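Local coordinates for protein ATP-dependent DNA helicase (Mycobacterium smegmatis, PDB 5V9X) that probably unwinds RNA:DNA hybrids in the 3'-to-5' direction, using ATP hydrolysis to track along single-stranded DNA, at residues F296-R301 against L410-R415; L428-K431 against D435-G438; V441-M446 against Q653-A658. One frame throughout, in Å; residues are numbered along the deposited sequence.

Contact 1 (F296-R301 against L410-R415). With ANP (phosphoaminophosphonic acid-adenylate ester), chain C; nucleotides of chain B.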
loop_
_atom_site.group_PDB
_atom_site.type_symbol
_atom_site.label_atom_id
_atom_site.label_comp_id
_atom_site.label_asym_id
_atom_site.label_seq_id
_atom_site.Cartn_x
_atom_site.Cartn_y
_atom_site.Cartn_z
ATOM N N PHE A 296 14.790 -2.846 5.117
ATOM C CA PHE A 296 13.506 -3.128 4.490
ATOM C C PHE A 296 13.719 -3.843 3.163
ATOM O O PHE A 296 14.495 -3.385 2.319
ATOM C CB PHE A 296 12.698 -1.848 4.273
ATOM C CG PHE A 296 12.021 -1.335 5.514
ATOM C CD1 PHE A 296 10.907 -1.982 6.028
ATOM C CD2 PHE A 296 12.488 -0.200 6.161
ATOM C CE1 PHE A 296 10.274 -1.514 7.172
ATOM C CE2 PHE A 296 11.861 0.275 7.304
ATOM C CZ PHE A 296 10.753 -0.383 7.811
ATOM N N ALA A 297 13.025 -4.965 2.987
ATOM C CA ALA A 297 13.007 -5.709 1.738
ATOM C C ALA A 297 11.587 -5.717 1.190
ATOM O O ALA A 297 10.619 -5.791 1.953
ATOM C CB ALA A 297 13.509 -7.141 1.937
ATOM N N ASN A 298 11.464 -5.642 -0.133
ATOM C CA ASN A 298 10.162 -5.530 -0.777
ATOM C C ASN A 298 9.455 -6.872 -0.956
ATOM O O ASN A 298 8.454 -6.933 -1.677
ATOM C CB ASN A 298 10.305 -4.830 -2.133
ATOM C CG ASN A 298 10.661 -3.360 -1.994
ATOM O OD1 ASN A 298 10.516 -2.774 -0.921
ATOM N ND2 ASN A 298 11.121 -2.755 -3.083
ATOM N N SER A 299 9.937 -7.940 -0.326
ATOM C CA SER A 299 9.231 -9.213 -0.347
ATOM C C SER A 299 9.657 -10.023 0.867
ATOM O O SER A 299 10.689 -9.750 1.488
ATOM C CB SER A 299 9.495 -9.994 -1.640
ATOM O OG SER A 299 10.799 -10.547 -1.649
ATOM N N ARG A 300 8.842 -11.025 1.200
ATOM C CA ARG A 300 9.158 -11.880 2.340
ATOM C C ARG A 300 10.338 -12.795 2.034
ATOM O O ARG A 300 11.218 -12.983 2.881
ATOM C CB ARG A 300 7.933 -12.700 2.739
ATOM C CG ARG A 300 6.746 -11.869 3.207
ATOM C CD ARG A 300 5.613 -12.763 3.686
ATOM N NE ARG A 300 5.005 -13.519 2.593
ATOM C CZ ARG A 300 3.779 -13.302 2.125
ATOM N NH1 ARG A 300 3.022 -12.355 2.662
ATOM N NH2 ARG A 300 3.308 -14.036 1.128
ATOM N N ARG A 301 10.376 -13.370 0.828
ATOM C CA ARG A 301 11.473 -14.266 0.471
ATOM C C ARG A 301 12.813 -13.543 0.507
ATOM O O ARG A 301 13.815 -14.104 0.965
ATOM C CB ARG A 301 11.228 -14.884 -0.906
ATOM C CG ARG A 301 10.353 -16.132 -0.878
ATOM C CD ARG A 301 10.189 -16.739 -2.264
ATOM N NE ARG A 301 9.417 -15.878 -3.157
ATOM C CZ ARG A 301 9.186 -16.141 -4.440
ATOM N NH1 ARG A 301 9.669 -17.246 -4.993
ATOM N NH2 ARG A 301 8.473 -15.296 -5.173
ATOM N N LEU A 410 9.332 7.731 2.969
ATOM C CA LEU A 410 9.315 8.669 4.086
ATOM C C LEU A 410 8.845 8.001 5.370
ATOM O O LEU A 410 9.299 8.366 6.461
ATOM C CB LEU A 410 8.420 9.863 3.757
ATOM C CG LEU A 410 8.972 10.893 2.772
ATOM C CD1 LEU A 410 7.879 11.853 2.344
ATOM C CD2 LEU A 410 10.133 11.648 3.398
ATOM N N GLN A 411 7.932 7.035 5.264
ATOM C CA GLN A 411 7.470 6.326 6.451
ATOM C C GLN A 411 8.512 5.329 6.947
ATOM O O GLN A 411 8.741 5.215 8.157
ATOM C CB GLN A 411 6.146 5.621 6.153
ATOM C CG GLN A 411 4.970 6.568 5.958
ATOM C CD GLN A 411 4.491 7.192 7.260
ATOM O OE1 GLN A 411 5.059 6.951 8.330
ATOM N NE2 GLN A 411 3.438 7.998 7.175
ATOM N N ARG A 412 9.160 4.613 6.026
ATOM C CA ARG A 412 10.152 3.616 6.414
ATOM C C ARG A 412 11.368 4.272 7.060
ATOM O O ARG A 412 11.763 3.915 8.175
ATOM C CB ARG A 412 10.559 2.783 5.196
ATOM C CG ARG A 412 9.469 1.835 4.721
ATOM C CD ARG A 412 9.934 0.960 3.571
ATOM N NE ARG A 412 8.830 0.186 3.010
ATOM C CZ ARG A 412 8.956 -0.692 2.021
ATOM N NH1 ARG A 412 10.144 -0.919 1.477
ATOM N NH2 ARG A 412 7.892 -1.347 1.576
ATOM N N VAL A 413 11.977 5.240 6.370
ATOM C CA VAL A 413 13.138 5.932 6.928
ATOM C C VAL A 413 12.773 6.632 8.230
ATOM O O VAL A 413 13.622 6.802 9.114
ATOM C CB VAL A 413 13.719 6.916 5.891
ATOM C CG1 VAL A 413 14.839 7.755 6.497
ATOM C CG2 VAL A 413 14.227 6.158 4.669
ATOM N N GLY A 414 11.505 7.018 8.388
ATOM C CA GLY A 414 11.059 7.658 9.614
ATOM C C GLY A 414 11.235 6.814 10.861
ATOM O O GLY A 414 11.266 7.366 11.966
ATOM N N ARG A 415 11.349 5.490 10.714
ATOM C CA ARG A 415 11.564 4.632 11.876
ATOM C C ARG A 415 12.865 4.973 12.590
ATOM O O ARG A 415 12.968 4.803 13.810
ATOM C CB ARG A 415 11.572 3.156 11.468
ATOM C CG ARG A 415 10.317 2.654 10.759
ATOM C CD ARG A 415 9.051 3.155 11.422
ATOM N NE ARG A 415 8.551 4.362 10.775
ATOM C CZ ARG A 415 7.748 5.243 11.357
ATOM N NH1 ARG A 415 7.359 5.059 12.610
ATOM N NH2 ARG A 415 7.342 6.312 10.688
HETATM P PG ANP C . 4.972 8.455 13.312
HETATM O O1G ANP C . 6.050 7.646 12.665
HETATM O O2G ANP C . 3.758 7.521 13.684
HETATM O O3G ANP C . 4.482 9.587 12.319
HETATM P PB ANP C . 4.421 10.022 15.525
HETATM O O1B ANP C . 3.158 9.148 15.766
HETATM O O2B ANP C . 4.057 11.235 14.739
HETATM N N3B ANP C . 5.596 9.148 14.718
HETATM P PA ANP C . 5.086 9.433 18.091
HETATM O O1A ANP C . 5.419 8.050 17.664
HETATM O O2A ANP C . 3.741 9.550 18.806
HETATM O O3A ANP C . 5.010 10.465 16.891
HETATM O "O5'" ANP C . 6.244 10.006 19.003
HETATM C "C5'" ANP C . 7.670 10.062 18.661
HETATM C "C4'" ANP C . 8.483 9.874 19.917
HETATM O "O4'" ANP C . 8.561 11.117 20.664
HETATM C "C3'" ANP C . 7.877 8.872 20.890
HETATM O "O3'" ANP C . 8.906 8.321 21.697
HETATM C "C2'" ANP C . 6.972 9.758 21.748
HETATM O "O2'" ANP C . 6.444 9.093 22.906
HETATM C "C1'" ANP C . 7.869 10.990 21.899
HETATM N N9 ANP C . 7.181 12.260 22.155
HETATM C C8 ANP C . 5.842 12.539 22.078
HETATM N N7 ANP C . 5.538 13.786 22.348
HETATM C C5 ANP C . 6.763 14.367 22.636
HETATM C C6 ANP C . 7.129 15.675 23.002
HETATM N N6 ANP C . 6.258 16.676 23.145
HETATM N N1 ANP C . 8.443 15.923 23.219
HETATM C C2 ANP C . 9.319 14.924 23.073
HETATM N N3 ANP C . 9.089 13.653 22.734
HETATM C C4 ANP C . 7.785 13.438 22.524
ATOM P P DC B 7 5.336 -10.383 -0.873
ATOM O OP1 DC B 7 6.473 -11.266 -0.541
ATOM O OP2 DC B 7 4.124 -10.947 -1.504
ATOM O "O5'" DC B 7 4.906 -9.623 0.450
ATOM C "C5'" DC B 7 5.699 -8.542 0.908
ATOM C "C4'" DC B 7 4.843 -7.521 1.620
ATOM O "O4'" DC B 7 4.076 -6.777 0.661
ATOM C "C3'" DC B 7 3.818 -8.119 2.574
ATOM O "O3'" DC B 7 4.306 -8.046 3.900
ATOM C "C2'" DC B 7 2.562 -7.251 2.383
ATOM C "C1'" DC B 7 2.976 -6.225 1.330
ATOM N N1 DC B 7 1.905 -5.943 0.341
ATOM C C2 DC B 7 1.255 -4.706 0.363
ATOM O O2 DC B 7 1.596 -3.862 1.201
ATOM N N3 DC B 7 0.272 -4.465 -0.541
ATOM C C4 DC B 7 -0.064 -5.405 -1.426
ATOM N N4 DC B 7 -1.039 -5.123 -2.297
ATOM C C5 DC B 7 0.585 -6.674 -1.457
ATOM C C6 DC B 7 1.552 -6.899 -0.565
#

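Contact 2 (L428-K431 against D435-G438). With nucleotides of chain B.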
loop_
_atom_site.group_PDB
_atom_site.type_symbol
_atom_site.label_atom_id
_atom_site.label_comp_id
_atom_site.label_asym_id
_atom_site.label_seq_id
_atom_site.Cartn_x
_atom_site.Cartn_y
_atom_site.Cartn_z
ATOM N N LEU A 428 19.716 3.896 0.692
ATOM C CA LEU A 428 19.038 3.114 -0.335
ATOM C C LEU A 428 20.072 2.379 -1.177
ATOM O O LEU A 428 21.049 2.982 -1.632
ATOM C CB LEU A 428 18.171 4.006 -1.228
ATOM C CG LEU A 428 16.706 4.237 -0.838
ATOM C CD1 LEU A 428 16.585 5.111 0.402
ATOM C CD2 LEU A 428 15.938 4.843 -2.002
ATOM N N PHE A 429 19.854 1.081 -1.382
ATOM C CA PHE A 429 20.727 0.265 -2.218
ATOM C C PHE A 429 19.997 -0.124 -3.494
ATOM O O PHE A 429 19.070 -0.948 -3.441
ATOM C CB PHE A 429 21.183 -0.991 -1.472
ATOM C CG PHE A 429 22.249 -0.743 -0.445
ATOM C CD1 PHE A 429 21.912 -0.408 0.854
ATOM C CD2 PHE A 429 23.590 -0.863 -0.774
ATOM C CE1 PHE A 429 22.892 -0.189 1.805
ATOM C CE2 PHE A 429 24.574 -0.644 0.173
ATOM C CZ PHE A 429 24.224 -0.306 1.464
ATOM N N PRO A 430 20.355 0.434 -4.647
ATOM C CA PRO A 430 19.787 -0.059 -5.906
ATOM C C PRO A 430 20.200 -1.499 -6.169
ATOM O O PRO A 430 21.313 -1.919 -5.843
ATOM C CB PRO A 430 20.373 0.890 -6.958
ATOM C CG PRO A 430 20.744 2.118 -6.199
ATOM C CD PRO A 430 21.172 1.643 -4.844
ATOM N N LYS A 431 19.281 -2.260 -6.764
ATOM C CA LYS A 431 19.558 -3.639 -7.144
ATOM C C LYS A 431 20.222 -3.750 -8.509
ATOM O O LYS A 431 21.038 -4.657 -8.720
ATOM C CB LYS A 431 18.265 -4.462 -7.146
ATOM C CG LYS A 431 17.710 -4.756 -5.761
ATOM C CD LYS A 431 16.341 -5.427 -5.828
ATOM C CE LYS A 431 16.400 -6.783 -6.507
ATOM N NZ LYS A 431 15.078 -7.472 -6.499
ATOM N N ASP A 435 17.288 0.586 -11.516
ATOM C CA ASP A 435 16.818 0.800 -10.154
ATOM C C ASP A 435 17.544 1.970 -9.503
ATOM O O ASP A 435 16.980 2.637 -8.627
ATOM C CB ASP A 435 16.998 -0.471 -9.325
ATOM C CG ASP A 435 16.334 -0.379 -7.962
ATOM O OD1 ASP A 435 15.443 0.477 -7.783
ATOM O OD2 ASP A 435 16.711 -1.162 -7.064
ATOM N N LEU A 436 18.785 2.233 -9.919
ATOM C CA LEU A 436 19.526 3.373 -9.388
ATOM C C LEU A 436 18.801 4.682 -9.671
ATOM O O LEU A 436 18.740 5.568 -8.810
ATOM C CB LEU A 436 20.937 3.394 -9.976
ATOM C CG LEU A 436 21.818 4.618 -9.728
ATOM C CD1 LEU A 436 22.063 4.819 -8.245
ATOM C CD2 LEU A 436 23.133 4.482 -10.480
ATOM N N ILE A 437 18.242 4.821 -10.875
ATOM C CA ILE A 437 17.417 5.986 -11.183
ATOM C C ILE A 437 16.175 6.001 -10.301
ATOM O O ILE A 437 15.736 7.061 -9.838
ATOM C CB ILE A 437 17.050 5.998 -12.678
ATOM C CG1 ILE A 437 18.310 6.120 -13.536
ATOM C CG2 ILE A 437 16.076 7.126 -12.982
ATOM C CD1 ILE A 437 18.076 5.830 -14.999
ATOM N N GLY A 438 15.595 4.826 -10.047
ATOM C CA GLY A 438 14.420 4.760 -9.192
ATOM C C GLY A 438 14.702 5.216 -7.773
ATOM O O GLY A 438 13.916 5.961 -7.184
ATOM P P DC B 3 21.972 -9.904 -10.151
ATOM O OP1 DC B 3 22.920 -9.248 -9.225
ATOM O OP2 DC B 3 21.786 -11.371 -10.098
ATOM O "O5'" DC B 3 20.546 -9.197 -9.966
ATOM C "C5'" DC B 3 20.088 -8.880 -8.650
ATOM C "C4'" DC B 3 18.592 -8.594 -8.624
ATOM O "O4'" DC B 3 18.272 -7.524 -9.553
ATOM C "C3'" DC B 3 17.684 -9.770 -8.995
ATOM O "O3'" DC B 3 16.557 -9.806 -8.120
ATOM C "C2'" DC B 3 17.261 -9.433 -10.424
ATOM C "C1'" DC B 3 17.182 -7.917 -10.354
ATOM N N1 DC B 3 17.300 -7.244 -11.678
ATOM C C2 DC B 3 16.168 -6.673 -12.271
ATOM O O2 DC B 3 15.079 -6.740 -11.687
ATOM N N3 DC B 3 16.296 -6.060 -13.474
ATOM C C4 DC B 3 17.486 -6.007 -14.073
ATOM N N4 DC B 3 17.563 -5.393 -15.259
ATOM C C5 DC B 3 18.650 -6.583 -13.484
ATOM C C6 DC B 3 18.513 -7.181 -12.297
ATOM P P DC B 4 16.449 -10.925 -6.970
ATOM O OP1 DC B 4 15.442 -10.457 -5.990
ATOM O OP2 DC B 4 17.821 -11.239 -6.519
ATOM O "O5'" DC B 4 15.850 -12.206 -7.727
ATOM C "C5'" DC B 4 14.506 -12.194 -8.208
ATOM C "C4'" DC B 4 14.378 -13.025 -9.476
ATOM O "O4'" DC B 4 15.458 -12.695 -10.365
ATOM C "C3'" DC B 4 14.467 -14.536 -9.271
ATOM O "O3'" DC B 4 13.160 -15.108 -9.264
ATOM C "C2'" DC B 4 15.295 -15.045 -10.469
ATOM C "C1'" DC B 4 15.668 -13.773 -11.237
ATOM N N1 DC B 4 17.094 -13.743 -11.683
ATOM C C2 DC B 4 17.437 -14.223 -12.954
ATOM O O2 DC B 4 16.549 -14.667 -13.692
ATOM N N3 DC B 4 18.738 -14.186 -13.340
ATOM C C4 DC B 4 19.667 -13.698 -12.515
ATOM N N4 DC B 4 20.934 -13.683 -12.939
ATOM C C5 DC B 4 19.335 -13.205 -11.218
ATOM C C6 DC B 4 18.051 -13.246 -10.848
#

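Contact 3 (V441-M446 against Q653-A658)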
loop_
_atom_site.group_PDB
_atom_site.type_symbol
_atom_site.label_atom_id
_atom_site.label_comp_id
_atom_site.label_asym_id
_atom_site.label_seq_id
_atom_site.Cartn_x
_atom_site.Cartn_y
_atom_site.Cartn_z
ATOM N N VAL A 441 15.412 9.272 -7.849
ATOM C CA VAL A 441 14.180 10.057 -7.894
ATOM C C VAL A 441 13.439 9.959 -6.568
ATOM O O VAL A 441 12.883 10.948 -6.075
ATOM C CB VAL A 441 13.297 9.606 -9.072
ATOM C CG1 VAL A 441 11.959 10.329 -9.045
ATOM C CG2 VAL A 441 14.005 9.854 -10.394
ATOM N N THR A 442 13.433 8.772 -5.961
ATOM C CA THR A 442 12.759 8.599 -4.679
ATOM C C THR A 442 13.390 9.479 -3.606
ATOM O O THR A 442 12.686 10.188 -2.878
ATOM C CB THR A 442 12.790 7.130 -4.264
ATOM O OG1 THR A 442 12.107 6.344 -5.248
ATOM C CG2 THR A 442 12.109 6.947 -2.919
ATOM N N VAL A 443 14.722 9.448 -3.497
ATOM C CA VAL A 443 15.415 10.329 -2.559
ATOM C C VAL A 443 15.109 11.786 -2.875
ATOM O O VAL A 443 14.894 12.604 -1.971
ATOM C CB VAL A 443 16.930 10.050 -2.588
ATOM C CG1 VAL A 443 17.700 11.157 -1.878
ATOM C CG2 VAL A 443 17.233 8.704 -1.953
ATOM N N GLN A 444 15.071 12.129 -4.164
ATOM C CA GLN A 444 14.778 13.499 -4.570
ATOM C C GLN A 444 13.399 13.934 -4.085
ATOM O O GLN A 444 13.252 14.998 -3.472
ATOM C CB GLN A 444 14.883 13.612 -6.090
ATOM C CG GLN A 444 14.504 14.965 -6.652
ATOM C CD GLN A 444 14.533 14.978 -8.166
ATOM O OE1 GLN A 444 15.583 15.179 -8.778
ATOM N NE2 GLN A 444 13.377 14.752 -8.783
ATOM N N ARG A 445 12.376 13.118 -4.346
ATOM C CA ARG A 445 11.019 13.473 -3.942
ATOM C C ARG A 445 10.862 13.471 -2.425
ATOM O O ARG A 445 10.080 14.262 -1.887
ATOM C CB ARG A 445 10.012 12.517 -4.582
ATOM C CG ARG A 445 10.125 12.397 -6.100
ATOM C CD ARG A 445 9.249 13.404 -6.825
ATOM N NE ARG A 445 7.855 12.969 -6.897
ATOM C CZ ARG A 445 6.879 13.679 -7.450
ATOM N NH1 ARG A 445 7.138 14.868 -7.977
ATOM N NH2 ARG A 445 5.641 13.205 -7.473
ATOM N N MET A 446 11.586 12.592 -1.724
ATOM C CA MET A 446 11.498 12.550 -0.265
ATOM C C MET A 446 12.017 13.838 0.360
ATOM O O MET A 446 11.444 14.336 1.337
ATOM C CB MET A 446 12.280 11.356 0.281
ATOM C CG MET A 446 11.669 10.002 0.003
ATOM S SD MET A 446 12.854 8.677 0.324
ATOM C CE MET A 446 13.043 8.815 2.099
ATOM N N GLN A 653 25.337 14.745 -5.329
ATOM C CA GLN A 653 25.778 14.804 -3.939
ATOM C C GLN A 653 24.701 15.338 -3.002
ATOM O O GLN A 653 24.671 14.957 -1.826
ATOM C CB GLN A 653 27.049 15.647 -3.822
ATOM C CG GLN A 653 28.289 14.943 -4.352
ATOM C CD GLN A 653 28.476 13.554 -3.759
ATOM O OE1 GLN A 653 28.221 13.328 -2.573
ATOM N NE2 GLN A 653 28.921 12.614 -4.585
ATOM N N LYS A 654 23.815 16.208 -3.484
ATOM C CA LYS A 654 22.687 16.626 -2.660
ATOM C C LYS A 654 21.602 15.559 -2.573
ATOM O O LYS A 654 20.571 15.793 -1.932
ATOM C CB LYS A 654 22.103 17.944 -3.179
ATOM C CG LYS A 654 21.908 18.009 -4.680
ATOM C CD LYS A 654 21.570 19.424 -5.120
ATOM C CE LYS A 654 22.675 20.400 -4.740
ATOM N NZ LYS A 654 22.398 21.774 -5.242
ATOM N N MET A 655 21.810 14.404 -3.203
ATOM C CA MET A 655 20.994 13.221 -2.979
ATOM C C MET A 655 21.662 12.211 -2.060
ATOM O O MET A 655 21.022 11.222 -1.684
ATOM C CB MET A 655 20.663 12.540 -4.309
ATOM C CG MET A 655 19.709 13.323 -5.172
ATOM S SD MET A 655 19.490 12.590 -6.797
ATOM C CE MET A 655 18.403 13.807 -7.527
ATOM N N GLY A 656 22.923 12.431 -1.695
ATOM C CA GLY A 656 23.635 11.489 -0.858
ATOM C C GLY A 656 24.273 10.339 -1.596
ATOM O O GLY A 656 24.550 9.305 -0.980
ATOM N N PHE A 657 24.503 10.478 -2.902
ATOM C CA PHE A 657 25.181 9.443 -3.675
ATOM C C PHE A 657 26.517 9.089 -3.036
ATOM O O PHE A 657 27.295 9.972 -2.665
ATOM C CB PHE A 657 25.398 9.919 -5.115
ATOM C CG PHE A 657 24.206 9.721 -6.015
ATOM C CD1 PHE A 657 22.919 9.952 -5.555
ATOM C CD2 PHE A 657 24.380 9.324 -7.332
ATOM C CE1 PHE A 657 21.829 9.773 -6.387
ATOM C CE2 PHE A 657 23.295 9.146 -8.168
ATOM C CZ PHE A 657 22.019 9.371 -7.694
ATOM N N ALA A 658 26.777 7.790 -2.902
ATOM C CA ALA A 658 27.991 7.327 -2.248
ATOM C C ALA A 658 28.460 6.032 -2.894
ATOM O O ALA A 658 27.692 5.328 -3.554
ATOM C CB ALA A 658 27.779 7.129 -0.742
#

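Contact 1 (F296-R301 against L410-R415)
The extended side chain of Arg412 runs across one face of the Phe296 ring, its CG almost straight above the centre in a CH-pi contact, 3.8 Å from the centroid. Because the chain is stretched from CG to NE (chi2 -176°), the guanidinium is carried past the ring to Asn298. There Arg412 NH1 makes a nearly straight hydrogen bond of 3.1 Å to Asn298 OD1, which lies in the guanidinium plane although the amide is turned 59° from it. Gln399 grips both ends of this pair, accepting from Arg412 NH1 and donating to Asn298 OD1. Arg415 meets the Phe296 ring at its edge, CG lying 4.3 Å from CZ, and its chain bends twice past CB, at chi2 and at chi3 (95°), bringing NE and NH2 side-on to the one atom Gln411 O. NH1 and NH2 bind O1G of the ATP analogue, NH2 at 2.7 Å. At the far end, beside the N-cap Ser299, Arg300 N donates to OP1 of DC7 of chain B over 2.9 Å. The Gln411-Arg412-Val413-Gly414-Arg415 sequence matches motif VI of superfamily 2 helicases, and Arg415 is placed as expected of its arginine finger.

Contact 2 (L428-K431 against D435-G438)
Pro430 and Leu436 mark where the backbone doubles back on itself, their CA atoms 4.9 Å apart. Strand 424-429 ends just before the proline, and helix 433-448 begins a few residues later, so its first turn lies against the residues that led into it. Asp435 secures the bend: Lys431 N donates to Asp435 OD2 over 2.8 Å in a nearly straight bond. The acceptor is met on its anti side, with the donor 24° out of the carboxylate plane. With CG anti to the backbone nitrogen (chi1 -171°), the acid is aimed at this amide, and its other oxygen, OD1, accepts from Ala402 N. One carboxylate thus serves two backbone amides. Beside it, the proline ring packs on Leu436, CG to CD1 at 3.6 Å, with Val260 of the neighbouring strand touching both side chains. The far end of Lys431 leaves the helix, and its bent chain brings NZ to OP1 of DC4 of chain B at 3.0 Å, with a weak bond to O3' of DC3 of chain B. This is a strand-to-helix turn of the second RecA-like domain, set where that domain meets the sugar-phosphate backbone of the tracking strand.

Contact 3 (V441-M446 against Q653-A658)
Met655 is the residue of 653-658 that meets the helix of 441-446, touching Val443 and Gln444; a beta turn and a Schellman motif overlap at this point. The approach begins at Gln653, the last residue of helix 645-653 and the first of a type I beta turn, whose carbonyl O accepts from Gly656 N. The carbonyl O of Lys654 accepts a hydrogen bond from Gln447 NE2, a further tie to the same helix. Met655 follows: Val443 CG1 lies 3.3 Å from Met655 O and 4.1 Å from Met655 CB. Beyond CG the methionine chain is fully extended (chi3 -177°), and Met655 CE lies 3.8 Å from Gln444 CB and 3.4 Å from Gln444 OE1. Phe636 of helix 627-640 packs on both the methionine and the glutamine. Gly656, at phi 84°, completes a Schellman motif and turns the chain toward the sheet, where its O accepts from Ser259 OG. Phe657 then sends its ring to helix 661-676, and Ala658 pairs through its backbone with Val260 and Val262. Across the two segments the touches are van der Waals ones, two of them methyl groups against oxygens. Gln444 OE1 accepts from Arg651 NH1. Packing therefore makes the direct contact, and polar ties run through the neighbours Arg651 and Gln447.

Overall arrangement
Along the chain the three contacts come in series, and all border the parallel sheet of the second RecA-like domain. Strand 292-296 leads into contact 1, strand 424-429 into contact 2, and the edge strand 657-659, from much later in the chain, leaves contact 3. Contacts 2 and 3, their centres about 11 Å apart, share helix 433-448; centre to centre, contact 1 is about 14 Å from contact 2 and about 17 Å from contact 3. Met446 joins contact 3 to contact 1 by packing on Leu410 and Val413, and Leu428 meets Val443 between contacts 2 and 3. This domain carries Arg415 on the nucleotide and Arg300 and Lys431 on the DNA, while Gln52, Lys75 and Thr76 of the first domain also hold the nucleotide.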